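PDB 5O9J: transcription initiation factor IIB from Methanocaldococcus jannaschii, which carries a mini-intein, a compact HINT-fold domain that probably cuts itself out of the host factor and joins the flanking segments by protein splicing. Local coordinates for residues I43-V54 / F65-P75; K88-F99 / F176-A184. One frame throughout, in Å; residues are numbered along the deposited sequence.

Contact 1. Residues I43-V54 / F65-P75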
# COMPACT_ATOMS: atom_id res chain seq x y z
N ILE A 43 8.81 -16.97 -6.17
CA ILE A 43 9.63 -15.79 -5.88
C ILE A 43 9.28 -15.21 -4.52
O ILE A 43 9.97 -14.32 -4.03
CB ILE A 43 9.45 -14.71 -6.96
CG1 ILE A 43 7.97 -14.40 -7.16
CG2 ILE A 43 10.09 -15.16 -8.27
CD1 ILE A 43 7.69 -13.33 -8.21
N LEU A 44 8.21 -15.73 -3.93
CA LEU A 44 7.68 -15.21 -2.67
C LEU A 44 8.33 -15.82 -1.43
O LEU A 44 8.26 -17.03 -1.22
CB LEU A 44 6.18 -15.45 -2.60
CG LEU A 44 5.23 -14.27 -2.83
CD1 LEU A 44 3.86 -14.61 -2.27
CD2 LEU A 44 5.77 -12.98 -2.20
N GLU A 45 8.95 -14.97 -0.62
CA GLU A 45 9.47 -15.33 0.70
C GLU A 45 8.48 -14.91 1.78
O GLU A 45 8.20 -13.73 1.92
CB GLU A 45 10.81 -14.64 0.95
CG GLU A 45 12.00 -15.56 1.17
CD GLU A 45 13.32 -14.78 1.18
OE1 GLU A 45 13.42 -13.75 0.47
OE2 GLU A 45 14.24 -15.18 1.92
N ILE A 46 7.95 -15.87 2.53
CA ILE A 46 6.92 -15.57 3.52
C ILE A 46 7.36 -15.97 4.92
O ILE A 46 7.79 -17.10 5.14
CB ILE A 46 5.61 -16.30 3.19
CG1 ILE A 46 5.10 -15.87 1.82
CG2 ILE A 46 4.58 -16.04 4.28
CD1 ILE A 46 4.22 -16.92 1.16
N ALA A 47 7.24 -15.04 5.86
CA ALA A 47 7.50 -15.34 7.26
C ALA A 47 6.27 -15.05 8.08
O ALA A 47 5.66 -13.99 7.92
CB ALA A 47 8.68 -14.53 7.79
N LYS A 48 5.90 -15.98 8.95
CA LYS A 48 4.84 -15.69 9.89
C LYS A 48 5.48 -14.93 11.05
O LYS A 48 6.64 -15.15 11.35
CB LYS A 48 4.15 -16.97 10.37
CG LYS A 48 4.42 -17.32 11.83
CD LYS A 48 3.17 -17.87 12.47
CE LYS A 48 3.31 -18.00 13.98
NZ LYS A 48 2.03 -18.43 14.62
N CYS A 49 4.73 -14.01 11.66
CA CYS A 49 5.30 -13.20 12.73
C CYS A 49 4.38 -13.06 13.95
O CYS A 49 3.18 -13.31 13.88
CB CYS A 49 5.68 -11.81 12.20
SG CYS A 49 4.31 -10.86 11.51
N LYS A 50 4.98 -12.66 15.07
CA LYS A 50 4.28 -12.56 16.35
C LYS A 50 4.47 -11.18 16.98
O LYS A 50 5.57 -10.63 16.96
CB LYS A 50 4.79 -13.63 17.32
CG LYS A 50 4.58 -15.07 16.87
CD LYS A 50 3.11 -15.41 16.70
CE LYS A 50 2.75 -16.67 17.49
NZ LYS A 50 1.39 -17.19 17.19
N GLY A 51 3.40 -10.63 17.53
CA GLY A 51 3.50 -9.40 18.31
C GLY A 51 3.66 -8.15 17.47
O GLY A 51 4.17 -7.14 17.95
N ILE A 52 3.23 -8.21 16.21
CA ILE A 52 3.26 -7.03 15.36
C ILE A 52 1.87 -6.61 14.93
O ILE A 52 1.05 -7.43 14.50
CB ILE A 52 4.14 -7.26 14.14
CG1 ILE A 52 5.61 -7.33 14.59
CG2 ILE A 52 3.94 -6.14 13.12
CD1 ILE A 52 6.59 -7.10 13.51
N GLU A 53 1.60 -5.31 15.06
CA GLU A 53 0.33 -4.74 14.68
C GLU A 53 0.54 -3.52 13.80
O GLU A 53 1.49 -2.78 13.99
CB GLU A 53 -0.48 -4.36 15.93
CG GLU A 53 -0.61 -5.48 16.95
CD GLU A 53 -1.66 -5.19 18.02
OE1 GLU A 53 -1.88 -4.01 18.34
OE2 GLU A 53 -2.26 -6.16 18.53
N VAL A 54 -0.35 -3.33 12.83
CA VAL A 54 -0.26 -2.17 11.96
C VAL A 54 -1.59 -1.40 11.98
O VAL A 54 -2.64 -1.97 12.32
CB VAL A 54 0.09 -2.59 10.52
CG1 VAL A 54 -1.08 -3.30 9.85
CG2 VAL A 54 0.57 -1.40 9.69
N PHE A 65 -5.07 -0.33 15.51
CA PHE A 65 -4.01 -1.33 15.41
C PHE A 65 -4.62 -2.71 15.23
O PHE A 65 -5.50 -3.11 15.99
CB PHE A 65 -3.11 -1.30 16.64
CG PHE A 65 -2.11 -0.18 16.63
CD1 PHE A 65 -1.10 -0.16 15.68
CD2 PHE A 65 -2.20 0.86 17.55
CE1 PHE A 65 -0.18 0.86 15.66
CE2 PHE A 65 -1.28 1.89 17.53
CZ PHE A 65 -0.27 1.89 16.59
N MET A 66 -4.16 -3.43 14.21
CA MET A 66 -4.63 -4.79 13.91
C MET A 66 -3.45 -5.72 13.73
O MET A 66 -2.46 -5.36 13.08
CB MET A 66 -5.49 -4.81 12.64
CG MET A 66 -6.77 -3.96 12.70
SD MET A 66 -8.04 -4.73 13.70
CE MET A 66 -8.45 -6.18 12.73
N PRO A 67 -3.55 -6.94 14.29
CA PRO A 67 -2.52 -7.98 14.16
C PRO A 67 -2.10 -8.27 12.73
O PRO A 67 -2.95 -8.44 11.86
CB PRO A 67 -3.20 -9.22 14.76
CG PRO A 67 -4.15 -8.66 15.76
CD PRO A 67 -4.68 -7.40 15.12
N VAL A 68 -0.79 -8.33 12.52
CA VAL A 68 -0.23 -8.85 11.27
C VAL A 68 0.08 -10.33 11.49
O VAL A 68 0.71 -10.69 12.49
CB VAL A 68 1.04 -8.09 10.86
CG1 VAL A 68 1.64 -8.68 9.57
CG2 VAL A 68 0.73 -6.59 10.69
N SER A 69 -0.39 -11.19 10.60
CA SER A 69 -0.19 -12.62 10.79
C SER A 69 1.11 -13.09 10.16
O SER A 69 1.83 -13.91 10.73
CB SER A 69 -1.36 -13.41 10.20
OG SER A 69 -1.54 -13.06 8.84
N GLU A 70 1.42 -12.56 8.97
CA GLU A 70 2.65 -12.90 8.28
C GLU A 70 3.12 -11.73 7.42
O GLU A 70 2.36 -10.81 7.12
CB GLU A 70 2.46 -14.16 7.41
CG GLU A 70 1.37 -14.02 6.36
CD GLU A 70 1.15 -15.27 5.52
OE1 GLU A 70 1.32 -16.40 6.03
OE2 GLU A 70 0.81 -15.11 4.32
N VAL A 71 4.40 -11.75 7.05
CA VAL A 71 4.94 -10.75 6.14
C VAL A 71 5.61 -11.46 4.99
O VAL A 71 5.95 -12.64 5.10
CB VAL A 71 5.96 -9.81 6.82
CG1 VAL A 71 5.33 -9.10 8.03
CG2 VAL A 71 7.20 -10.59 7.25
N SER A 72 5.80 -10.76 3.89
CA SER A 72 6.45 -11.37 2.75
C SER A 72 7.09 -10.32 1.86
O SER A 72 6.82 -9.13 1.99
CB SER A 72 5.45 -12.23 1.96
OG SER A 72 4.56 -11.43 1.20
N ARG A 73 7.96 -10.79 0.97
CA ARG A 73 8.62 -9.94 -0.01
C ARG A 73 8.85 -10.76 -1.26
O ARG A 73 8.88 -12.00 -1.20
CB ARG A 73 9.95 -9.41 0.54
CG ARG A 73 11.02 -10.51 0.71
CD ARG A 73 12.32 -10.01 1.35
NE ARG A 73 13.22 -11.12 1.64
CZ ARG A 73 14.37 -11.01 2.31
NH1 ARG A 73 14.76 -9.83 2.77
NH2 ARG A 73 15.13 -12.08 2.52
N HIS A 74 9.00 -10.09 -2.40
CA HIS A 74 9.41 -10.74 -3.64
C HIS A 74 10.16 -9.73 -4.50
O HIS A 74 9.95 -8.52 -4.36
CB HIS A 74 8.21 -11.33 -4.39
CG HIS A 74 7.13 -10.34 -4.73
ND1 HIS A 74 7.10 -9.65 -5.92
CD2 HIS A 74 6.05 -9.93 -4.03
CE1 HIS A 74 6.05 -8.86 -5.94
NE2 HIS A 74 5.38 -9.00 -4.81
N PRO A 75 11.07 -10.23 -5.37
CA PRO A 75 11.80 -9.33 -6.27
C PRO A 75 10.88 -8.71 -7.30
O PRO A 75 9.97 -9.37 -7.79
CB PRO A 75 12.82 -10.26 -6.95
CG PRO A 75 12.90 -11.47 -6.09
CD PRO A 75 11.54 -11.62 -5.48
O HOH W 1 2.23 -10.21 14.49

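Contact 2. Residues K88-F99 / F176-A184. Unlike the reference sequence in segment 176-184: Ala-184 (reference Thr).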
# COMPACT_ATOMS: atom_id res chain seq x y z
N LYS A 88 2.09 15.61 -5.27
CA LYS A 88 1.83 14.37 -4.54
C LYS A 88 2.22 13.21 -5.44
O LYS A 88 2.02 13.26 -6.65
CB LYS A 88 0.36 14.26 -4.14
CG LYS A 88 -0.02 14.99 -2.87
CD LYS A 88 -1.52 14.94 -2.63
CE LYS A 88 -1.90 15.65 -1.35
NZ LYS A 88 -3.17 16.42 -1.49
N LYS A 89 2.79 12.16 -4.85
CA LYS A 89 3.25 11.04 -5.66
C LYS A 89 3.25 9.73 -4.89
O LYS A 89 3.33 9.71 -3.67
CB LYS A 89 4.65 11.33 -6.21
CG LYS A 89 5.72 11.50 -5.15
CD LYS A 89 6.99 12.10 -5.75
CE LYS A 89 6.85 13.60 -5.96
NZ LYS A 89 8.11 14.23 -6.47
N VAL A 90 3.16 8.63 -5.63
CA VAL A 90 3.16 7.31 -5.02
C VAL A 90 3.88 6.34 -5.95
O VAL A 90 3.83 6.49 -7.17
CB VAL A 90 1.72 6.83 -4.72
CG1 VAL A 90 0.90 6.71 -6.01
CG2 VAL A 90 1.73 5.52 -3.95
N ARG A 91 4.58 5.37 -5.38
CA ARG A 91 5.24 4.33 -6.17
C ARG A 91 4.57 2.98 -5.95
O ARG A 91 4.56 2.47 -4.83
CB ARG A 91 6.72 4.21 -5.81
CG ARG A 91 7.53 5.47 -6.02
CD ARG A 91 8.98 5.21 -5.60
NE ARG A 91 9.90 6.19 -6.17
CZ ARG A 91 11.16 5.93 -6.48
NH1 ARG A 91 11.92 6.88 -7.00
NH2 ARG A 91 11.66 4.72 -6.27
N VAL A 92 4.03 2.40 -7.01
CA VAL A 92 3.34 1.12 -6.89
C VAL A 92 3.66 0.18 -8.04
O VAL A 92 4.09 0.61 -9.11
CB VAL A 92 1.80 1.29 -6.81
CG1 VAL A 92 1.42 2.05 -5.56
CG2 VAL A 92 1.27 2.01 -8.03
N THR A 93 3.44 -1.11 -7.82
CA THR A 93 3.61 -2.09 -8.87
C THR A 93 2.45 -2.05 -9.84
O THR A 93 1.41 -1.43 -9.57
CB THR A 93 3.74 -3.51 -8.30
OG1 THR A 93 2.54 -3.85 -7.60
CG2 THR A 93 4.93 -3.59 -7.35
N ARG A 94 2.64 -2.72 -10.96
CA ARG A 94 1.73 -2.66 -12.10
C ARG A 94 0.34 -3.17 -11.77
O ARG A 94 -0.65 -2.68 -12.32
CB ARG A 94 2.34 -3.46 -13.25
CG ARG A 94 1.44 -4.51 -13.86
CD ARG A 94 2.05 -5.11 -15.11
NE ARG A 94 2.46 -4.09 -16.07
CZ ARG A 94 3.72 -3.72 -16.28
NH1 ARG A 94 4.69 -4.29 -15.58
NH2 ARG A 94 4.00 -2.77 -17.17
N SER A 95 0.26 -4.13 -10.86
CA SER A 95 -1.00 -4.80 -10.60
C SER A 95 -1.91 -4.02 -9.64
O SER A 95 -2.81 -4.61 -9.05
CB SER A 95 -0.75 -6.18 -10.02
OG SER A 95 -0.09 -6.07 -8.77
N HIS A 96 -1.67 -2.73 -9.47
CA HIS A 96 -2.54 -1.94 -8.60
C HIS A 96 -3.49 -1.09 -9.42
O HIS A 96 -3.16 -0.68 -10.54
CB HIS A 96 -1.74 -1.04 -7.66
CG HIS A 96 -1.12 -1.78 -6.53
ND1 HIS A 96 0.13 -2.37 -6.61
CD2 HIS A 96 -1.57 -2.05 -5.27
CE1 HIS A 96 0.42 -2.95 -5.47
NE2 HIS A 96 -0.59 -2.78 -4.64
N SER A 97 -4.66 -0.82 -8.87
CA SER A 97 -5.62 0.03 -9.55
C SER A 97 -6.00 1.21 -8.67
O SER A 97 -5.90 1.14 -7.45
CB SER A 97 -6.85 -0.78 -9.94
OG SER A 97 -7.59 -1.14 -8.79
N VAL A 98 -6.43 2.29 -9.31
CA VAL A 98 -6.78 3.51 -8.58
C VAL A 98 -8.04 4.14 -9.15
O VAL A 98 -8.28 4.09 -10.36
CB VAL A 98 -5.63 4.54 -8.62
CG1 VAL A 98 -4.46 4.06 -7.79
CG2 VAL A 98 -5.19 4.78 -10.05
N PHE A 99 -8.85 4.74 -8.28
CA PHE A 99 -10.07 5.39 -8.72
C PHE A 99 -9.76 6.52 -9.68
O PHE A 99 -9.02 7.44 -9.35
CB PHE A 99 -10.87 5.91 -7.53
CG PHE A 99 -11.72 4.87 -6.89
CD1 PHE A 99 -11.80 3.60 -7.43
CD2 PHE A 99 -12.45 5.15 -5.76
CE1 PHE A 99 -12.58 2.63 -6.85
CE2 PHE A 99 -13.25 4.19 -5.18
CZ PHE A 99 -13.31 2.92 -5.72
N PHE A 176 2.38 8.25 2.34
CA PHE A 176 1.71 9.54 2.45
C PHE A 176 1.11 9.99 1.13
O PHE A 176 1.69 9.75 0.07
CB PHE A 176 2.68 10.60 2.95
CG PHE A 176 3.45 10.20 4.17
CD1 PHE A 176 2.79 9.65 5.26
CD2 PHE A 176 4.82 10.38 4.23
CE1 PHE A 176 3.49 9.27 6.39
CE2 PHE A 176 5.53 10.01 5.36
CZ PHE A 176 4.86 9.46 6.44
N GLY A 177 -0.03 10.65 1.18
CA GLY A 177 -0.58 11.27 -0.01
C GLY A 177 -2.09 11.30 -0.04
O GLY A 177 -2.69 12.29 -0.42
N GLY A 178 -2.71 10.19 0.36
CA GLY A 178 -4.15 10.09 0.31
C GLY A 178 -4.59 9.19 -0.82
O GLY A 178 -5.77 9.14 -1.17
N PHE A 179 -3.64 8.47 -1.42
CA PHE A 179 -3.98 7.50 -2.44
C PHE A 179 -4.67 6.30 -1.81
O PHE A 179 -4.33 5.90 -0.71
CB PHE A 179 -2.74 7.03 -3.21
CG PHE A 179 -2.05 8.11 -3.98
CD1 PHE A 179 -1.06 8.88 -3.39
CD2 PHE A 179 -2.37 8.33 -5.31
CE1 PHE A 179 -0.41 9.86 -4.11
CE2 PHE A 179 -1.72 9.31 -6.03
CZ PHE A 179 -0.74 10.08 -5.43
N VAL A 180 -5.63 5.72 -2.51
CA VAL A 180 -6.11 4.40 -2.14
C VAL A 180 -5.74 3.41 -3.25
O VAL A 180 -6.21 3.52 -4.38
CB VAL A 180 -7.62 4.38 -1.90
CG1 VAL A 180 -8.06 2.98 -1.49
CG2 VAL A 180 -7.98 5.40 -0.83
N LEU A 181 -4.88 2.47 -2.91
CA LEU A 181 -4.36 1.54 -3.90
C LEU A 181 -5.06 0.19 -3.75
O LEU A 181 -4.98 -0.45 -2.70
CB LEU A 181 -2.85 1.37 -3.75
CG LEU A 181 -1.96 2.62 -3.85
CD1 LEU A 181 -2.38 3.53 -5.01
CD2 LEU A 181 -1.91 3.39 -2.53
N HIS A 182 -5.75 -0.23 -4.81
CA HIS A 182 -6.43 -1.51 -4.79
C HIS A 182 -5.61 -2.58 -5.51
O HIS A 182 -5.12 -2.35 -6.61
CB HIS A 182 -7.80 -1.39 -5.46
CG HIS A 182 -8.68 -0.33 -4.87
ND1 HIS A 182 -9.71 -0.63 -3.98
CD2 HIS A 182 -8.72 1.00 -5.04
CE1 HIS A 182 -10.32 0.48 -3.64
NE2 HIS A 182 -9.75 1.50 -4.25
N ASN A 183 -5.46 -3.75 -4.88
CA ASN A 183 -4.89 -4.90 -5.58
C ASN A 183 -5.73 -5.23 -6.80
O ASN A 183 -6.95 -5.06 -6.78
CB ASN A 183 -4.80 -6.12 -4.66
CG ASN A 183 -3.85 -5.92 -3.50
OD1 ASN A 183 -3.03 -5.00 -3.50
ND2 ASN A 183 -3.95 -6.80 -2.50
N ALA A 184 -5.10 -5.68 -7.87
CA ALA A 184 -5.82 -5.88 -9.12
C ALA A 184 -5.11 -6.88 -10.02
O ALA A 184 -4.57 -7.89 -9.54
CB ALA A 184 -6.00 -4.54 -9.86
OXT ALA A 184 -5.07 -6.70 -11.24
O HOH W 2 2.77 8.06 -1.79
O HOH W 3 3.03 12.13 -1.67
O HOH W 4 -8.33 4.60 -5.41

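Contact 1. Residues I43-V54 / F65-P75
Strands 44-48 and 70-75 of the beta-rich HINT fold run antiparallel at 162°, pairing Glu-45 with Arg-73 and Ala-47 with Val-71 through hydrogen-bonded backbones; past the intervening loops the register shifts by two, and a second short ladder, part of the 52-57/63-67 hairpin, sets Val-54 against Met-66. The Glu-45 and Arg-73 side chains run alongside each other off the same face of the sheet. Arg-73 NE and NH2 converge on Glu-45 OE1 at 2.9 and 3.1 Å, both from the same face of the carboxylate plane, although OE1 itself sits at the guanidinium edge. With CG between the backbone N and the carbonyl carbon (chi1 68°) and the chain extended to NE, Arg-73 also sends NH1 to Asp-29 of helix 24-33. A leucine in its place would probably leave Glu-45 and Asp-29 without their shared positive mate. On the other face, Ile-46 CG1 packs on Ser-72 CB at 3.7 Å, and its CG2 touches the carboxylate of Glu-70, whose charge is met by Arg-39. Val-68, between the two ladders, sets CG2 against Val-54 CG1 at 3.8 Å and CG1 against Cys-49 SG at 4.0 Å. The chemistry thus divides: ion pairs join strands 44-48 and 70-75 to each other and to helix 24-33 and strand 38-41, while aliphatic branches close the joint between the ladders.

Contact 2. Residues K88-F99 / F176-A184
Leu-181 reaches from the last strand of this HINT-fold domain into a cluster of side chains from both strands of 88-99. Its CB lies 4.0 Å from His-96 CD2. With CG anti to the carbonyl carbon (chi1 -58°), the chain then turns toward the valines: CG meets Val-92 CG1 at 3.8 Å, CD1 packs alongside Val-98 CG1 at 3.5 Å, and CD2 grazes Val-90 CG2 at 4.5 Å. Val-90 uses its other methyl on Phe-179, placing CG1 almost over the ring centre, 3.5 Å from the centroid and 6° off the normal, a CH-pi contact. The backbone of Gly-177 fits beside this ring; a side chain there would run into Phe-179 CD1.

Strands 96-99 and 180-183 join through one antiparallel hydrogen-bonded pair, Ser-97 N to His-182 O at 2.8 Å and His-182 N to Ser-97 O at 3.0 Å. The imidazole of His-182 presents its edge to Ser-97 O and lays NE2 over one face of the Phe-99 ring, near the rim, while NE2 is hydrogen-bonded to Glu-136.

The pairing brings together two sequence signatures of inteins: the TxxH motif, here Thr-93 to His-96 in a type I turn, and the C-terminal His-Asn, His-182 and Asn-183. Within the turn, weak bonds run from His-96 ND1 to both oxygens of Thr-93, which probably restrains the imidazole. This proximity of the two motifs is consistent with a splicing centre at the chain ends. Ala-184, a threonine in the reference sequence, follows Asn-183. At the other end of the strand pair, water 4 bridges the backbones, accepting from Phe-99 N and donating to Val-180 O at 2.6 Å.

The two contacts occupy different sheets, with centres about 20 Å apart and nearest atoms about 6 Å apart, so they do not touch. Contact 1 lies farther out, about 14 Å from the centre of the chain, and pairs strands close in sequence, 44-48 with 70-75 and 52-57 with 63-67. Contact 2 sits about 7 Å from the centre and brings the chain terminus back to strands some eighty residues earlier. Their chemistry follows: contact 1 combines two backbone ladders with charged pairs toward the surface, whereas contact 2 has few backbone bonds but a larger share of buried residues, with aliphatic and aromatic packing prominent, beside two histidines of the intein motifs.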